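Local coordinates for hypothetical protein (Legionella pneumophila subsp. pneumophila, PDB 4G2A), which is of unknown function but may bind a nutrient, and combines a beta-rich part with a C-terminal YARHG domain, at residues 12-16 with 165-169; 170-175 with 222-226. One frame throughout, in Å; residues are numbered along the deposited sequence.

Overall arrangement
From the N terminus, strand 10-15 carries the first half of contact 1, and nearly 150 residues, with no helix among them, pass before 165-169 returns to close it. Segment 170-175 follows at once and opens contact 2, which 222-226 closes after the excursion through strands 174-180 and 215-220. The two contacts are therefore in series, neither nested nor crossed. Their centres lie about 11 Å apart, and they touch where Leu12 CD1 meets Ile172 CD1 at 3.9 Å. Together they tie the connection between strands 155-160 and 174-180 to strand 10-15 and to the loop before strand 229-235, within the beta-rich part of the chain.

Contact 1: 12-16 with 165-169; sequences LPIPV and ALWQD
The pyrrolidine of Pro15 lies over one face of the Trp167 indole, with CG 3.6 Å from the centroid of the six-membered ring and almost exactly on its normal. This is a proline-tryptophan CH-pi contact: the slightly positive C-H groups of the pyrrolidine suit an electron-rich indole. Pro15 CD sits toward the five-membered ring, 3.5 Å from Trp167 CE2. At its edge the same indole is held by a hydrogen bond from Trp167 NE1 to Pro13 O (3.0 Å, 162° at the hydrogen). The oxygen lies in the ring plane, although the donor stands 36° above the carbonyl plane. The bond satisfies the buried indole N-H and fixes the ring's rotation.

Pro13 and Pro15 flank Ile14 in strand 10-15, which lies between strands 60-68 and 155-160; the indole thus packs the loop leading to strand 174-180 against this strand. Phe52, Met23 and Met64 also pack around it. Leu166 reaches the strand beside the indole: its CB is 3.6 Å from Pro15 CD. With CG turned beside the backbone N (chi1 -69°), Leu166 brings CD1 against CB and CG2 of Ile14, 3.9 Å from CG2; the Ile14 side chain otherwise points away.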
# COMPACT_ATOMS: atom_id res chain seq x y z
N LEU A 12 4.61 7.81 11.33
CA LEU A 12 5.57 8.87 11.71
C LEU A 12 6.22 8.50 13.06
O LEU A 12 5.54 7.85 13.86
CB LEU A 12 4.85 10.25 11.87
CG LEU A 12 4.53 11.07 10.63
CD1 LEU A 12 3.85 12.34 11.03
CD2 LEU A 12 5.79 11.41 9.82
N PRO A 13 7.47 8.92 13.38
CA PRO A 13 7.96 8.71 14.75
C PRO A 13 7.13 9.59 15.68
O PRO A 13 6.62 10.63 15.24
CB PRO A 13 9.43 9.15 14.70
CG PRO A 13 9.72 9.52 13.30
CD PRO A 13 8.41 9.76 12.61
N ILE A 14 6.94 9.17 16.93
CA ILE A 14 6.16 10.00 17.83
C ILE A 14 6.92 10.22 19.14
O ILE A 14 7.71 9.36 19.53
CB ILE A 14 4.74 9.42 18.06
CG1 ILE A 14 4.76 8.02 18.68
CG2 ILE A 14 3.91 9.44 16.80
CD1 ILE A 14 3.97 7.94 19.91
N PRO A 15 6.65 11.32 19.88
CA PRO A 15 7.30 11.47 21.19
C PRO A 15 6.51 10.76 22.29
O PRO A 15 5.28 10.67 22.22
CB PRO A 15 7.30 12.99 21.41
CG PRO A 15 6.20 13.54 20.54
CD PRO A 15 5.75 12.46 19.58
N VAL A 16 7.22 10.25 23.32
CA VAL A 16 6.64 9.57 24.48
C VAL A 16 5.91 10.62 25.35
O VAL A 16 4.81 10.35 25.83
CB VAL A 16 7.73 8.79 25.26
CG1 VAL A 16 7.18 8.14 26.53
CG2 VAL A 16 8.39 7.73 24.38
N ALA A 165 0.71 15.69 14.95
CA ALA A 165 0.09 16.63 15.88
C ALA A 165 0.67 16.49 17.31
O ALA A 165 0.41 17.34 18.15
CB ALA A 165 -1.42 16.41 15.92
N LEU A 166 1.42 15.40 17.59
CA LEU A 166 2.05 15.21 18.89
C LEU A 166 3.34 16.07 19.01
O LEU A 166 3.83 16.31 20.12
CB LEU A 166 2.36 13.73 19.14
CG LEU A 166 1.16 12.81 19.36
CD1 LEU A 166 1.53 11.38 19.15
CD2 LEU A 166 0.48 13.04 20.71
N TRP A 167 3.90 16.50 17.86
CA TRP A 167 5.09 17.33 17.83
C TRP A 167 4.68 18.80 17.92
O TRP A 167 3.53 19.15 17.61
CB TRP A 167 5.91 17.05 16.56
CG TRP A 167 6.45 15.65 16.53
CD1 TRP A 167 5.98 14.61 15.80
CD2 TRP A 167 7.53 15.12 17.32
NE1 TRP A 167 6.72 13.48 16.04
CE2 TRP A 167 7.68 13.76 16.96
CE3 TRP A 167 8.42 15.68 18.26
CZ2 TRP A 167 8.66 12.94 17.54
CZ3 TRP A 167 9.38 14.86 18.84
CH2 TRP A 167 9.49 13.50 18.49
N GLN A 168 5.62 19.66 18.37
CA GLN A 168 5.43 21.09 18.57
C GLN A 168 5.01 21.79 17.30
O GLN A 168 5.56 21.51 16.23
CB GLN A 168 6.69 21.74 19.14
CG GLN A 168 6.43 23.11 19.72
CD GLN A 168 7.68 23.74 20.24
OE1 GLN A 168 8.78 23.50 19.75
NE2 GLN A 168 7.53 24.57 21.27
N ASP A 169 4.02 22.70 17.43
CA ASP A 169 3.39 23.51 16.38
C ASP A 169 2.39 22.65 15.61
O ASP A 169 2.26 21.45 15.87
CB ASP A 169 4.42 24.18 15.43
CG ASP A 169 5.37 25.15 16.14
OD1 ASP A 169 4.91 25.87 17.07
OD2 ASP A 169 6.56 25.19 15.76

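Contact 2: 170-175 with 222-226; sequences SSIGHT and HFQPQ
Ile172 and Phe223 meet through both backbone and side chain. Ile172 N donates to Phe223 O (2.8 Å, 164° at the hydrogen), and Phe223 N donates to Gly173 O at 3.1 Å. Phe223 thus has both its N-H and its carbonyl engaged by the facing loop, and the carbonyl also receives a close CA-H...O contact from Ser171. Within 170-175, Ser171 OG accepts from Gly173 N at 3.3 Å, forming an ST turn that satisfies the amide between the two cross-loop bonds. Gly173 suits the bend, for its positive phi of 64° is easily adopted without a side chain.

Thr175 OG1 lies 3.3 Å from Phe223 CB, but its polar partner is Glu26 on strand 21-33; its methyl CG2 packs against CD2 of the ring. Turning CG anti to the backbone N (chi1 -175°) carries the phenyl alongside Ile172, whose CD1 reaches the ring edge 3.8 Å from Phe223 CD2. Pro225 adds to the apolar group, its CG 3.9 Å from Ile172 CG2 and its CA over one face of the phenyl. Gln224, exposed, runs its extended chain past Ser170, bringing OE1 near Ser170 CB. His174 points away and bonds Asp219 through NE2, close to a bound sulfate.

Main-chain bonds therefore set the register of the two loops, while Ile172, Phe223 and Pro225 add apolar contact and Ser171, His174 and Thr175 find polar partners in Gly173 N, Asp219 and Glu26.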
# COMPACT_ATOMS: atom_id res chain seq x y z
N SER A 170 1.62 23.30 14.73
CA SER A 170 0.57 22.64 13.94
C SER A 170 1.15 21.76 12.82
O SER A 170 0.86 20.55 12.75
CB SER A 170 -0.39 23.68 13.36
OG SER A 170 0.28 24.84 12.87
N SER A 171 2.01 22.37 11.99
CA SER A 171 2.59 21.73 10.82
C SER A 171 3.76 20.77 11.13
O SER A 171 4.46 20.92 12.14
CB SER A 171 3.02 22.78 9.79
OG SER A 171 4.36 23.23 9.88
N ILE A 172 3.93 19.77 10.24
CA ILE A 172 5.05 18.82 10.24
C ILE A 172 6.01 19.28 9.11
O ILE A 172 6.79 18.49 8.59
CB ILE A 172 4.64 17.30 10.17
CG1 ILE A 172 3.83 16.94 8.91
CG2 ILE A 172 3.94 16.84 11.44
CD1 ILE A 172 3.53 15.42 8.70
N GLY A 173 5.93 20.57 8.74
CA GLY A 173 6.75 21.20 7.72
C GLY A 173 6.60 20.67 6.31
O GLY A 173 5.47 20.43 5.85
N HIS A 174 7.74 20.54 5.60
CA HIS A 174 7.84 20.08 4.22
C HIS A 174 7.71 18.56 4.13
O HIS A 174 8.67 17.85 4.38
CB HIS A 174 9.16 20.54 3.57
CG HIS A 174 9.13 20.52 2.07
ND1 HIS A 174 10.22 20.91 1.33
CD2 HIS A 174 8.13 20.18 1.22
CE1 HIS A 174 9.86 20.78 0.06
NE2 HIS A 174 8.60 20.34 -0.05
N THR A 175 6.53 18.09 3.74
CA THR A 175 6.17 16.68 3.64
C THR A 175 6.28 16.18 2.21
O THR A 175 5.51 16.61 1.33
CB THR A 175 4.75 16.49 4.23
OG1 THR A 175 4.69 17.18 5.48
CG2 THR A 175 4.37 15.03 4.42
N HIS A 222 4.37 23.42 4.90
CA HIS A 222 3.61 23.83 6.08
C HIS A 222 2.45 22.90 6.33
O HIS A 222 1.39 23.34 6.81
CB HIS A 222 3.12 25.27 5.96
CG HIS A 222 4.16 26.24 6.35
ND1 HIS A 222 4.50 26.43 7.68
CD2 HIS A 222 4.96 27.01 5.57
CE1 HIS A 222 5.47 27.33 7.67
NE2 HIS A 222 5.78 27.71 6.43
N PHE A 223 2.65 21.60 6.05
CA PHE A 223 1.61 20.59 6.13
C PHE A 223 1.07 20.38 7.54
O PHE A 223 1.79 19.92 8.42
CB PHE A 223 2.11 19.25 5.55
CG PHE A 223 1.09 18.13 5.47
CD1 PHE A 223 -0.16 18.34 4.88
CD2 PHE A 223 1.40 16.85 5.91
CE1 PHE A 223 -1.08 17.30 4.77
CE2 PHE A 223 0.48 15.81 5.80
CZ PHE A 223 -0.75 16.04 5.23
N GLN A 224 -0.21 20.73 7.73
CA GLN A 224 -0.99 20.49 8.94
C GLN A 224 -1.57 19.09 8.75
O GLN A 224 -2.46 18.93 7.91
CB GLN A 224 -2.07 21.57 9.15
CG GLN A 224 -1.54 22.90 9.70
CD GLN A 224 -2.62 23.95 9.89
OE1 GLN A 224 -2.76 24.54 10.97
NE2 GLN A 224 -3.36 24.25 8.83
N PRO A 225 -1.01 18.03 9.38
CA PRO A 225 -1.51 16.67 9.09
C PRO A 225 -2.90 16.41 9.69
O PRO A 225 -3.04 16.08 10.88
CB PRO A 225 -0.43 15.77 9.66
CG PRO A 225 0.15 16.57 10.80
CD PRO A 225 0.07 18.00 10.39
N GLN A 226 -3.93 16.60 8.84
CA GLN A 226 -5.34 16.41 9.13
C GLN A 226 -5.83 15.05 8.61
O GLN A 226 -6.91 14.59 9.01
CB GLN A 226 -6.17 17.55 8.51
CG GLN A 226 -7.48 17.88 9.26
CD GLN A 226 -7.24 18.46 10.64
OE1 GLN A 226 -6.93 19.64 10.80
NE2 GLN A 226 -7.37 17.63 11.67